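Local coordinates for protein 11R-lipoxygenase (Gersemia fruticosa, PDB 3VF1) that probably catalyses the addition of molecular oxygen to polyunsaturated fatty acids at a single non-heme iron, in a calcium-dependent manner, at residues L262-N266 with S581-T585; Y491-D495 with I673-N677; L498-V502 with N665-I669; Q505-I510 with A658-F662; K640-Y645 with P689-N694. All coordinates share one frame; numbering follows the deposited sequence.

Interaction 1. Residues L262-N266 with S581-T585; sequences LNGSN and SQMAT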
# COMPACT_ATOMS: atom_id res chain seq x y z
N LEU A 262 7.88 16.29 -6.09
CA LEU A 262 8.98 15.39 -5.78
C LEU A 262 8.82 14.77 -4.40
O LEU A 262 9.04 13.57 -4.22
CB LEU A 262 10.31 16.15 -5.83
CG LEU A 262 10.72 16.78 -7.16
CD1 LEU A 262 12.04 17.52 -6.99
CD2 LEU A 262 10.82 15.74 -8.25
N ASN A 263 8.44 15.59 -3.43
CA ASN A 263 8.45 15.17 -2.03
C ASN A 263 7.08 15.32 -1.38
O ASN A 263 6.98 15.42 -0.15
CB ASN A 263 9.49 15.98 -1.26
CG ASN A 263 10.87 15.89 -1.88
OD1 ASN A 263 11.30 14.82 -2.31
ND2 ASN A 263 11.56 17.03 -1.95
N GLY A 264 6.03 15.32 -2.19
CA GLY A 264 4.68 15.34 -1.68
C GLY A 264 4.16 13.92 -1.50
O GLY A 264 4.80 13.11 -0.84
N SER A 265 3.02 13.63 -2.10
CA SER A 265 2.43 12.30 -2.01
C SER A 265 2.38 11.59 -3.37
O SER A 265 1.93 10.45 -3.46
CB SER A 265 1.02 12.38 -1.43
OG SER A 265 1.05 12.88 -0.11
N ASN A 266 2.86 12.27 -4.41
CA ASN A 266 2.79 11.72 -5.76
C ASN A 266 3.99 12.12 -6.62
O ASN A 266 3.92 13.07 -7.39
CB ASN A 266 1.50 12.18 -6.44
CG ASN A 266 1.34 11.60 -7.83
OD1 ASN A 266 1.98 10.61 -8.18
ND2 ASN A 266 0.47 12.21 -8.63
N SER A 581 1.56 10.29 3.95
CA SER A 581 2.00 11.66 3.71
C SER A 581 0.82 12.54 3.29
O SER A 581 0.99 13.73 3.01
CB SER A 581 3.06 11.69 2.62
OG SER A 581 2.54 11.15 1.41
N GLN A 582 -0.37 11.96 3.27
CA GLN A 582 -1.55 12.63 2.72
C GLN A 582 -2.05 13.80 3.56
O GLN A 582 -2.70 14.70 3.04
CB GLN A 582 -2.68 11.63 2.51
CG GLN A 582 -2.56 10.83 1.22
CD GLN A 582 -3.75 9.91 1.01
OE1 GLN A 582 -4.53 10.10 0.08
NE2 GLN A 582 -3.88 8.91 1.86
N MET A 583 -1.78 13.78 4.86
CA MET A 583 -2.24 14.87 5.72
C MET A 583 -1.36 16.10 5.54
O MET A 583 -1.84 17.23 5.56
CB MET A 583 -2.25 14.44 7.19
CG MET A 583 -2.84 15.50 8.12
SD MET A 583 -4.52 15.99 7.67
CE MET A 583 -5.47 14.61 8.31
N ALA A 584 -0.06 15.87 5.34
CA ALA A 584 0.86 16.96 5.05
C ALA A 584 0.54 17.58 3.70
O ALA A 584 0.81 18.76 3.47
CB ALA A 584 2.29 16.44 5.07
N THR A 585 -0.03 16.79 2.81
CA THR A 585 -0.30 17.22 1.44
C THR A 585 -1.69 17.82 1.28
O THR A 585 -1.85 18.85 0.62
CB THR A 585 -0.14 16.05 0.45
OG1 THR A 585 1.23 15.60 0.45
CG2 THR A 585 -0.53 16.46 -0.96
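Ser265 and Thr585 each hold a hydroxyl beside the backbone N and anti to the carbonyl carbon (chi1 -63° and -64°), while Ser581 places OG between its own N and carbonyl carbon, at chi1 60°. These rotations bring three hydroxyl oxygens together, with Ser265 OG in the middle. It lies 2.7 Å from Ser581 OG and 2.8 Å from Thr585 OG1, and the pair with Thr585 is a hydrogen bond in which either hydroxyl could be the donor. Ser581 OG is hydrogen-bonded to the carbonyl oxygen of Ala577 in helix 557-579, so the cluster is tied to the end of that helix as well.

The close approach of the backbones is consistent with the short side chains here. The CA atoms of Ser265 and Ser581 are 5.8 Å apart, and those of Gly264 and Thr585 are 6.2 Å apart. Gly264 passes Thr585 with its backbone, its C lying 3.9 Å from Thr585 OG1. The carbon skeletons close around the central oxygen, Thr585 CB at 3.4 Å and Ser581 CB at 3.6 Å from Ser265 OG. All of this is buried, and Ser265 OG has both other hydroxyl oxygens within hydrogen-bonding distance.

Gln582 follows Ser581 and turns its amide elsewhere: OE1 bonds to Gln388 NE2 and NE2 to the carbonyl oxygen of Asn579. The nearest atom of the Gln582 side chain is about 6 Å from the bound iron. The hydroxyl cluster thus ties the loop after helix 254-263 to the short helix just beyond iron ligand Asn579, in the surroundings of the non-heme iron site of the lipoxygenase catalytic domain.

Interaction 2. Residues Y491-D495 with I673-N677; sequences YYKDD and ITERN. With FRU (beta-D-fructofuranose), chain C.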
# COMPACT_ATOMS: atom_id res chain seq x y z
N TYR A 491 14.01 13.91 -2.34
CA TYR A 491 14.24 13.10 -1.15
C TYR A 491 13.54 11.75 -1.19
O TYR A 491 14.07 10.76 -0.68
CB TYR A 491 13.81 13.89 0.09
CG TYR A 491 14.52 15.21 0.22
CD1 TYR A 491 15.88 15.31 -0.01
CD2 TYR A 491 13.83 16.37 0.56
CE1 TYR A 491 16.54 16.52 0.10
CE2 TYR A 491 14.48 17.58 0.67
CZ TYR A 491 15.83 17.65 0.44
OH TYR A 491 16.49 18.85 0.55
N TYR A 492 12.36 11.69 -1.79
CA TYR A 492 11.68 10.42 -1.98
C TYR A 492 12.57 9.45 -2.75
O TYR A 492 12.66 8.27 -2.42
CB TYR A 492 10.36 10.59 -2.73
CG TYR A 492 9.91 9.32 -3.41
CD1 TYR A 492 10.32 9.01 -4.70
CD2 TYR A 492 9.09 8.41 -2.74
CE1 TYR A 492 9.91 7.84 -5.31
CE2 TYR A 492 8.68 7.24 -3.36
CZ TYR A 492 9.10 6.96 -4.64
OH TYR A 492 8.69 5.80 -5.26
N LYS A 493 13.21 9.96 -3.80
CA LYS A 493 14.04 9.12 -4.66
C LYS A 493 15.24 8.56 -3.91
O LYS A 493 15.55 7.38 -4.04
CB LYS A 493 14.50 9.93 -5.88
CG LYS A 493 15.57 9.24 -6.72
CD LYS A 493 16.98 9.69 -6.34
CE LYS A 493 17.20 11.16 -6.65
NZ LYS A 493 18.58 11.61 -6.35
N ASP A 494 15.90 9.41 -3.13
CA ASP A 494 17.08 8.98 -2.38
C ASP A 494 16.72 7.89 -1.37
O ASP A 494 17.42 6.88 -1.26
CB ASP A 494 17.72 10.17 -1.66
CG ASP A 494 18.37 11.15 -2.61
OD1 ASP A 494 18.79 10.73 -3.70
OD2 ASP A 494 18.46 12.35 -2.26
N ASP A 495 15.64 8.11 -0.63
CA ASP A 495 15.24 7.18 0.42
C ASP A 495 14.66 5.89 -0.16
O ASP A 495 14.96 4.80 0.33
CB ASP A 495 14.21 7.84 1.35
CG ASP A 495 14.77 9.07 2.05
OD1 ASP A 495 16.01 9.15 2.20
OD2 ASP A 495 13.97 9.94 2.45
N ILE A 673 18.79 9.15 6.87
CA ILE A 673 17.66 10.04 6.68
C ILE A 673 17.61 11.10 7.77
O ILE A 673 17.31 12.26 7.51
CB ILE A 673 16.33 9.26 6.68
CG1 ILE A 673 16.26 8.35 5.45
CG2 ILE A 673 15.15 10.21 6.72
CD1 ILE A 673 15.07 7.40 5.45
N THR A 674 17.90 10.69 9.00
CA THR A 674 17.88 11.60 10.14
C THR A 674 18.94 12.68 9.99
O THR A 674 18.69 13.85 10.26
CB THR A 674 18.10 10.84 11.46
OG1 THR A 674 16.98 10.00 11.72
CG2 THR A 674 18.28 11.82 12.61
N GLU A 675 20.14 12.28 9.58
CA GLU A 675 21.24 13.23 9.42
C GLU A 675 20.95 14.24 8.31
O GLU A 675 21.30 15.41 8.43
CB GLU A 675 22.55 12.48 9.15
CG GLU A 675 23.09 11.74 10.36
CD GLU A 675 24.34 10.95 10.06
OE1 GLU A 675 24.57 10.63 8.87
OE2 GLU A 675 25.10 10.65 11.01
N ARG A 676 20.32 13.78 7.24
CA ARG A 676 19.96 14.67 6.14
C ARG A 676 18.87 15.64 6.58
O ARG A 676 18.90 16.82 6.24
CB ARG A 676 19.47 13.87 4.93
CG ARG A 676 19.01 14.75 3.77
CD ARG A 676 18.06 14.00 2.87
NE ARG A 676 16.82 13.65 3.56
CZ ARG A 676 15.96 12.73 3.13
NH1 ARG A 676 16.20 12.06 2.01
NH2 ARG A 676 14.86 12.48 3.82
N ASN A 677 17.90 15.13 7.33
CA ASN A 677 16.76 15.92 7.78
C ASN A 677 17.14 16.92 8.86
O ASN A 677 16.31 17.73 9.29
CB ASN A 677 15.65 15.01 8.30
CG ASN A 677 14.89 14.31 7.19
OD1 ASN A 677 15.20 14.48 6.01
ND2 ASN A 677 13.89 13.52 7.57
C1 FRU C . 20.57 7.63 -5.51
C2 FRU C . 21.72 8.54 -5.93
C3 FRU C . 22.79 8.62 -4.85
C4 FRU C . 23.21 10.07 -4.87
C5 FRU C . 21.99 10.80 -5.41
C6 FRU C . 22.42 11.98 -6.27
O1 FRU C . 19.99 8.12 -4.32
O2 FRU C . 22.33 8.03 -7.10
O3 FRU C . 23.87 7.77 -5.12
O4 FRU C . 23.59 10.54 -3.59
O5 FRU C . 21.24 9.85 -6.14
O6 FRU C . 21.57 13.08 -6.07
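Tyr491 lies against one face of the Arg676 guanidinium, with its CG 4.0 Å above that plane, toward the rim, and its CB 3.6 Å from Arg676 NH1. Ring and guanidinium planes are 44° apart, too steep for a parallel stack. Arg676 gets there with CG anti to the backbone N and a bend at chi3 (64°), which lays the group across the gap between the helices.

Asp495 and Arg676 reach toward each other from opposite directions and form the salt bridge, with OD2 at the edge of the guanidinium and the two planes 41° apart. Asp495 OD2 takes a hydrogen bond from Arg676 NH2 at 3.0 Å through the syn lone pair, and a weak one from NH1; OD1 approaches NH1 to 2.9 Å. Ile673 CG1 packs on the same carboxylate, 3.4 Å from OD1. On the edge formed by NE and NH2, Arg676 donates twice to Asn677 OD1, at 3.1 and 3.0 Å, which, with Asp495, helps to fix the guanidinium's rotation. A leucine in place of Arg676 would probably leave the buried Asp495 carboxylate without its mate and Asn677 OD1 without its two N-H donors.

On another side of helix 491-514, Lys493 NZ donates to fructose O5 and Asp494 OD1 accepts from fructose O1 at 2.9 Å, the two side chains being salt-bridged themselves. One helix start therefore serves both an interhelix ion pair of the lipoxygenase domain and the glycan pocket seen in this crystal structure.

Interaction 3. Residues L498-V502 with N665-I669; sequences LLWNV and NLANI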
# COMPACT_ATOMS: atom_id res chain seq x y z
N LEU A 498 17.41 3.56 -1.34
CA LEU A 498 18.10 2.89 -0.25
C LEU A 498 17.29 1.68 0.21
O LEU A 498 17.84 0.60 0.42
CB LEU A 498 18.32 3.84 0.92
CG LEU A 498 19.32 4.98 0.73
CD1 LEU A 498 19.36 5.86 1.97
CD2 LEU A 498 20.71 4.44 0.41
N LEU A 499 15.99 1.89 0.36
CA LEU A 499 15.10 0.85 0.86
C LEU A 499 14.94 -0.28 -0.15
O LEU A 499 14.91 -1.45 0.21
CB LEU A 499 13.73 1.44 1.18
CG LEU A 499 13.71 2.35 2.42
CD1 LEU A 499 12.61 3.39 2.32
CD2 LEU A 499 13.54 1.51 3.67
N TRP A 500 14.84 0.09 -1.42
CA TRP A 500 14.73 -0.89 -2.50
C TRP A 500 15.92 -1.85 -2.48
O TRP A 500 15.75 -3.06 -2.53
CB TRP A 500 14.64 -0.19 -3.85
CG TRP A 500 14.65 -1.13 -5.01
CD1 TRP A 500 15.75 -1.64 -5.64
CD2 TRP A 500 13.51 -1.69 -5.67
NE1 TRP A 500 15.36 -2.47 -6.66
CE2 TRP A 500 14.00 -2.52 -6.70
CE3 TRP A 500 12.13 -1.56 -5.50
CZ2 TRP A 500 13.15 -3.22 -7.55
CZ3 TRP A 500 11.29 -2.26 -6.34
CH2 TRP A 500 11.80 -3.08 -7.36
N ASN A 501 17.12 -1.28 -2.42
CA ASN A 501 18.34 -2.08 -2.43
C ASN A 501 18.51 -2.92 -1.17
O ASN A 501 19.06 -4.01 -1.21
CB ASN A 501 19.56 -1.18 -2.63
CG ASN A 501 19.68 -0.66 -4.05
OD1 ASN A 501 19.41 -1.38 -5.01
ND2 ASN A 501 20.09 0.60 -4.19
N VAL A 502 18.04 -2.39 -0.04
CA VAL A 502 18.11 -3.12 1.23
C VAL A 502 17.09 -4.25 1.26
O VAL A 502 17.37 -5.32 1.80
CB VAL A 502 17.90 -2.18 2.43
CG1 VAL A 502 17.25 -2.92 3.59
CG2 VAL A 502 19.22 -1.56 2.86
N ASN A 665 20.45 -3.11 8.47
CA ASN A 665 20.56 -2.25 7.30
C ASN A 665 19.52 -1.13 7.33
O ASN A 665 19.78 -0.03 6.86
CB ASN A 665 20.40 -3.07 6.02
CG ASN A 665 21.61 -3.95 5.73
OD1 ASN A 665 22.70 -3.69 6.23
ND2 ASN A 665 21.41 -4.98 4.92
N LEU A 666 18.35 -1.43 7.88
CA LEU A 666 17.30 -0.44 8.02
C LEU A 666 17.70 0.61 9.05
O LEU A 666 17.47 1.80 8.86
CB LEU A 666 15.99 -1.10 8.44
CG LEU A 666 15.35 -2.03 7.41
CD1 LEU A 666 14.07 -2.64 7.96
CD2 LEU A 666 15.08 -1.30 6.11
N ALA A 667 18.30 0.16 10.15
CA ALA A 667 18.74 1.05 11.20
C ALA A 667 19.76 2.05 10.66
O ALA A 667 19.83 3.19 11.12
CB ALA A 667 19.35 0.26 12.35
N ASN A 668 20.54 1.63 9.67
CA ASN A 668 21.54 2.50 9.06
C ASN A 668 20.89 3.51 8.12
O ASN A 668 21.35 4.65 8.01
CB ASN A 668 22.58 1.67 8.31
CG ASN A 668 23.43 0.81 9.24
OD1 ASN A 668 23.56 1.11 10.43
ND2 ASN A 668 24.00 -0.26 8.70
N ILE A 669 19.82 3.09 7.45
CA ILE A 669 19.07 3.99 6.58
C ILE A 669 18.37 5.06 7.42
O ILE A 669 18.38 6.24 7.08
CB ILE A 669 18.03 3.23 5.75
CG1 ILE A 669 18.73 2.40 4.68
CG2 ILE A 669 17.04 4.20 5.11
CD1 ILE A 669 17.79 1.53 3.86
O HOH W 1 19.12 -6.19 4.18
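Val502 and Ile669 meet tip to tip between two antiparallel helices of the lipoxygenase catalytic domain, 491-514 and 653-676. Over these short segments the axes make 171° and approach to 10.4 Å, with branched aliphatic side chains filling the space between them.

The tight part centres on Ile669 CD1. With CG1 anti to the carbonyl carbon and the chain extended beyond it (chi2 176°), this methyl leads the side chain into the opposing helix, 3.5 Å from Val502 CG2 and 3.6 Å from the carbonyl oxygen of Leu498. The other branch of Val502, CG1, packs obliquely on Leu666 CD2 at 3.7 Å, and CG2 also rests against Asn665 CB at the same distance of 3.7 Å. Val502 is therefore a wedge whose two methyls serve three residues. Replacing this valine by alanine is likely to open a gap beside Ile669 CD1 and Leu666 CD2, which would lose the methyls facing them.

Leu499 and Leu666 cross at about a right angle with their CD2 atoms 4.0 Å apart. This is the buried flank: Leu499 also touches Cys573 of helix 557-579, and both leucines touch Leu642 of a loop.

The other flank is looser and wetter. Leu498 is partly exposed and offers Ile669 mainly its CB and backbone. Asn665 likewise contributes its CB to the apolar side, but its amide reaches a water, which accepts from Asn665 ND2 at 2.7 Å and donates to the carbonyl oxygen of Val502 at 3.1 Å.

Interaction 4. Residues Q505-I510 with A658-F662; sequences QFVQDI and AMAKF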
# COMPACT_ATOMS: atom_id res chain seq x y z
N GLN A 505 18.26 -7.04 -1.08
CA GLN A 505 19.29 -7.85 -0.44
C GLN A 505 18.65 -8.87 0.49
O GLN A 505 19.06 -10.03 0.52
CB GLN A 505 20.25 -6.95 0.35
CG GLN A 505 21.44 -7.69 0.93
CD GLN A 505 22.29 -8.34 -0.15
OE1 GLN A 505 22.72 -7.67 -1.09
NE2 GLN A 505 22.54 -9.64 -0.02
N PHE A 506 17.65 -8.44 1.26
CA PHE A 506 16.98 -9.33 2.20
C PHE A 506 16.28 -10.48 1.48
O PHE A 506 16.43 -11.64 1.85
CB PHE A 506 15.96 -8.55 3.03
CG PHE A 506 15.05 -9.42 3.85
CD1 PHE A 506 15.56 -10.27 4.81
CD2 PHE A 506 13.68 -9.39 3.65
CE1 PHE A 506 14.72 -11.07 5.56
CE2 PHE A 506 12.83 -10.19 4.40
CZ PHE A 506 13.36 -11.03 5.35
N VAL A 507 15.51 -10.15 0.45
CA VAL A 507 14.80 -11.16 -0.32
C VAL A 507 15.78 -12.15 -0.95
O VAL A 507 15.52 -13.35 -0.99
CB VAL A 507 13.93 -10.53 -1.42
CG1 VAL A 507 13.42 -11.59 -2.39
CG2 VAL A 507 12.76 -9.77 -0.80
N GLN A 508 16.90 -11.63 -1.43
CA GLN A 508 17.92 -12.48 -2.05
C GLN A 508 18.52 -13.44 -1.03
O GLN A 508 18.74 -14.61 -1.32
CB GLN A 508 19.02 -11.62 -2.67
CG GLN A 508 20.09 -12.42 -3.40
CD GLN A 508 21.08 -11.54 -4.14
OE1 GLN A 508 22.10 -11.14 -3.58
NE2 GLN A 508 20.78 -11.25 -5.40
N ASP A 509 18.78 -12.93 0.18
CA ASP A 509 19.34 -13.76 1.24
C ASP A 509 18.40 -14.91 1.58
O ASP A 509 18.83 -16.06 1.67
CB ASP A 509 19.61 -12.92 2.49
CG ASP A 509 20.76 -11.95 2.31
OD1 ASP A 509 21.50 -12.08 1.31
OD2 ASP A 509 20.94 -11.06 3.17
N ILE A 510 17.12 -14.60 1.75
CA ILE A 510 16.13 -15.61 2.09
C ILE A 510 16.03 -16.66 1.00
O ILE A 510 16.05 -17.86 1.27
CB ILE A 510 14.74 -14.98 2.31
CG1 ILE A 510 14.75 -14.06 3.53
CG2 ILE A 510 13.68 -16.07 2.47
CD1 ILE A 510 15.13 -14.76 4.83
N ALA A 658 19.18 -13.60 8.41
CA ALA A 658 18.89 -12.73 7.28
C ALA A 658 18.01 -11.57 7.72
O ALA A 658 18.25 -10.42 7.34
CB ALA A 658 18.21 -13.52 6.17
N MET A 659 17.00 -11.87 8.52
CA MET A 659 16.08 -10.86 9.03
C MET A 659 16.80 -9.86 9.93
O MET A 659 16.49 -8.67 9.91
CB MET A 659 14.94 -11.53 9.80
CG MET A 659 13.84 -12.08 8.91
SD MET A 659 12.77 -13.28 9.75
CE MET A 659 12.63 -12.53 11.38
N ALA A 660 17.75 -10.34 10.73
CA ALA A 660 18.48 -9.47 11.64
C ALA A 660 19.39 -8.52 10.86
O ALA A 660 19.53 -7.35 11.21
CB ALA A 660 19.29 -10.30 12.63
N LYS A 661 20.02 -9.04 9.81
CA LYS A 661 20.86 -8.23 8.94
C LYS A 661 20.01 -7.16 8.27
O LYS A 661 20.45 -6.02 8.08
CB LYS A 661 21.52 -9.13 7.89
CG LYS A 661 22.29 -8.39 6.81
CD LYS A 661 22.64 -9.33 5.67
CE LYS A 661 23.23 -8.60 4.48
NZ LYS A 661 23.32 -9.48 3.28
N PHE A 662 18.79 -7.54 7.91
CA PHE A 662 17.82 -6.63 7.33
C PHE A 662 17.55 -5.47 8.28
O PHE A 662 17.67 -4.30 7.89
CB PHE A 662 16.52 -7.41 7.05
CG PHE A 662 15.49 -6.64 6.28
CD1 PHE A 662 15.83 -5.92 5.15
CD2 PHE A 662 14.16 -6.67 6.68
CE1 PHE A 662 14.86 -5.23 4.44
CE2 PHE A 662 13.19 -5.99 5.97
CZ PHE A 662 13.54 -5.27 4.85
O HOH W 2 19.28 -9.43 4.63
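Phe506 and Phe662 make the aromatic part of the contact, an offset stack with centroids 4.4 Å apart and planes at 16°. The rings overlap near their rims, Phe662 CD2 lying over one face of Phe506 and Phe506 CG over one face of Phe662.

Apolar contacts extend this core. Met659 runs side by side with Phe506, its CG 3.6 Å from Phe506 CE1, and Ile510 CD1 closes on Ala658 CB, also at 3.6 Å.

The polar contacts gather on Asp509. Lys661, its chain extended beyond CG, crosses it at about a right angle, and NZ donates to the syn lone pair of Asp509 OD2 at 2.9 Å. A water 2.7 Å from Asp509 OD2 donates to it and to the carbonyl oxygen of Ala658, 3.1 Å away. OD2 thus takes Lys661 and the water, while OD1 takes Gln505 NE2, one helical turn earlier, at 3.0 Å.

Helices 491-514 and 653-676 of the lipoxygenase domain run antiparallel here, the segment axes 9.5 Å apart at 170°. Tyr645 of a loop touches Phe506, Met659 and Phe662, helix 416-425 reaches Phe506 and Ile510 through Leu420, and Val507 packs on helix 557-579.

Interaction 5. Residues K640-Y645 with P689-N694; sequences KFLGDY and PGHVPN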
# COMPACT_ATOMS: atom_id res chain seq x y z
N LYS A 640 2.85 -3.13 12.91
CA LYS A 640 4.24 -3.57 12.87
C LYS A 640 4.94 -2.93 11.68
O LYS A 640 4.53 -3.11 10.53
CB LYS A 640 4.30 -5.10 12.76
CG LYS A 640 3.68 -5.82 13.94
CD LYS A 640 4.49 -5.62 15.21
CE LYS A 640 3.65 -5.83 16.46
NZ LYS A 640 2.94 -7.14 16.47
N PHE A 641 6.01 -2.20 11.96
CA PHE A 641 6.70 -1.43 10.93
C PHE A 641 7.80 -2.25 10.25
O PHE A 641 8.13 -3.35 10.69
CB PHE A 641 7.25 -0.13 11.52
CG PHE A 641 6.18 0.79 12.02
CD1 PHE A 641 5.40 1.51 11.12
CD2 PHE A 641 5.93 0.93 13.37
CE1 PHE A 641 4.41 2.36 11.57
CE2 PHE A 641 4.94 1.78 13.83
CZ PHE A 641 4.17 2.49 12.92
N LEU A 642 8.36 -1.69 9.18
CA LEU A 642 9.26 -2.43 8.31
C LEU A 642 10.40 -3.10 9.07
O LEU A 642 11.17 -2.44 9.77
CB LEU A 642 9.84 -1.51 7.23
CG LEU A 642 10.61 -2.22 6.12
CD1 LEU A 642 9.70 -3.21 5.38
CD2 LEU A 642 11.20 -1.21 5.15
N GLY A 643 10.49 -4.42 8.94
CA GLY A 643 11.55 -5.19 9.56
C GLY A 643 11.14 -5.81 10.88
O GLY A 643 11.75 -6.78 11.33
N ASP A 644 10.11 -5.25 11.51
CA ASP A 644 9.61 -5.78 12.77
C ASP A 644 8.72 -6.98 12.52
O ASP A 644 7.52 -6.84 12.27
CB ASP A 644 8.84 -4.70 13.54
CG ASP A 644 8.23 -5.22 14.82
OD1 ASP A 644 8.72 -6.24 15.35
OD2 ASP A 644 7.26 -4.61 15.31
N TYR A 645 9.31 -8.17 12.59
CA TYR A 645 8.60 -9.41 12.34
C TYR A 645 8.32 -10.15 13.64
O TYR A 645 8.89 -11.20 13.91
CB TYR A 645 9.42 -10.31 11.41
CG TYR A 645 9.62 -9.75 10.02
CD1 TYR A 645 8.54 -9.34 9.25
CD2 TYR A 645 10.89 -9.63 9.48
CE1 TYR A 645 8.72 -8.83 7.98
CE2 TYR A 645 11.08 -9.12 8.20
CZ TYR A 645 9.99 -8.72 7.46
OH TYR A 645 10.18 -8.21 6.19
N PRO A 689 12.23 3.96 8.04
CA PRO A 689 11.79 2.57 8.24
C PRO A 689 10.84 2.40 9.42
O PRO A 689 9.86 1.66 9.32
CB PRO A 689 13.10 1.82 8.48
CG PRO A 689 14.12 2.61 7.74
CD PRO A 689 13.69 4.05 7.86
N GLY A 690 11.13 3.08 10.53
CA GLY A 690 10.30 2.99 11.71
C GLY A 690 8.91 3.57 11.53
O GLY A 690 8.03 3.38 12.37
N HIS A 691 8.71 4.29 10.43
CA HIS A 691 7.41 4.89 10.12
C HIS A 691 6.68 4.14 9.00
O HIS A 691 5.54 4.46 8.68
CB HIS A 691 7.57 6.35 9.70
CG HIS A 691 8.12 7.24 10.77
ND1 HIS A 691 8.19 8.61 10.64
CD2 HIS A 691 8.64 6.96 11.99
CE1 HIS A 691 8.71 9.14 11.73
NE2 HIS A 691 9.00 8.16 12.57
N VAL A 692 7.34 3.14 8.42
CA VAL A 692 6.79 2.42 7.27
C VAL A 692 6.17 1.09 7.68
O VAL A 692 6.90 0.17 8.05
CB VAL A 692 7.88 2.14 6.21
CG1 VAL A 692 7.29 1.40 5.02
CG2 VAL A 692 8.54 3.44 5.76
N PRO A 693 4.84 0.98 7.62
CA PRO A 693 4.19 -0.30 7.94
C PRO A 693 4.66 -1.42 7.02
O PRO A 693 5.13 -1.15 5.92
CB PRO A 693 2.70 -0.02 7.72
CG PRO A 693 2.57 1.46 7.82
CD PRO A 693 3.85 2.01 7.27
N ASN A 694 4.53 -2.66 7.47
CA ASN A 694 4.96 -3.81 6.68
C ASN A 694 4.03 -4.09 5.50
O ASN A 694 4.47 -4.64 4.49
CB ASN A 694 5.06 -5.06 7.56
CG ASN A 694 6.44 -5.23 8.17
OD1 ASN A 694 7.45 -5.14 7.48
ND2 ASN A 694 6.48 -5.49 9.47
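Phe641 and Pro693 form a single beta bridge, their CA atoms 4.1 Å apart, flanked by two backbone bonds: Asn694 N donates to Lys640 O at 3.1 Å, and Leu642 N to Val692 O at 2.6 Å. The bridge joins a type II beta turn, Phe641 to Asp644, to the C-terminal segment of the lipoxygenase domain, which ends at the iron ligand Ile698. Gly643 takes the third position of the turn with a positive phi, 97°, as is usual for that turn type.

Phe641 lays one ring face over the carbonyl oxygen of Gly690, 3.2 Å from its CG, and turns an edge to the peptide between Val692 and Pro693. Its CD1 also meets Pro693 CD at 4.2 Å. CG anti to the carbonyl carbon (chi1 -63°) places the ring over Gly690 O, within the 3-10 segment 689-691.

Leu642 occupies the buried side. Its CB faces Val692 CB, and the side chain crosses that of Asn694 at about a right angle; both Leu642 and Val692 also touch helix 557-579.

Asn694 inserts its amide into the turn. OD1 accepts a weak bond from Gly643 N at 3.4 Å, and ND2 gives a weak one to Asp644 O at 3.3 Å, so both ends of the amide are bonded, weakly, to the turn's backbone. His424 adds a further link, bonding to the Asn694 carbonyl oxygen and to Tyr645 OH. The ring of Tyr645 lies nearly parallel to the Asn694 amide plane, with CE1 3.9 Å from OD1.

In the fold
Interactions 2, 3 and 4 are successive stations along one antiparallel pair, helices 491-514 and 653-676, with neighbouring centres about 11 Å apart. The last two touch where Val502 CG1 meets Phe662 CE1 at 3.4 Å. Interaction 5 lies against this pair: Leu642 O is 3.4 Å from Leu666 CD1 of interaction 3, and Tyr645 OH is 3.8 Å from Phe506 CE2 of interaction 4. Interaction 1 touches the interaction 2 end, its Asn263 OD1 bonding weakly to Tyr491 N. The side chain of Gln582 (interaction 1) lies about 6 Å from the iron, nearest atoms, and that of Pro693 (interaction 5) about 9 Å, while interaction 2 supplies two residues of the glycan pocket and bonds the fructose.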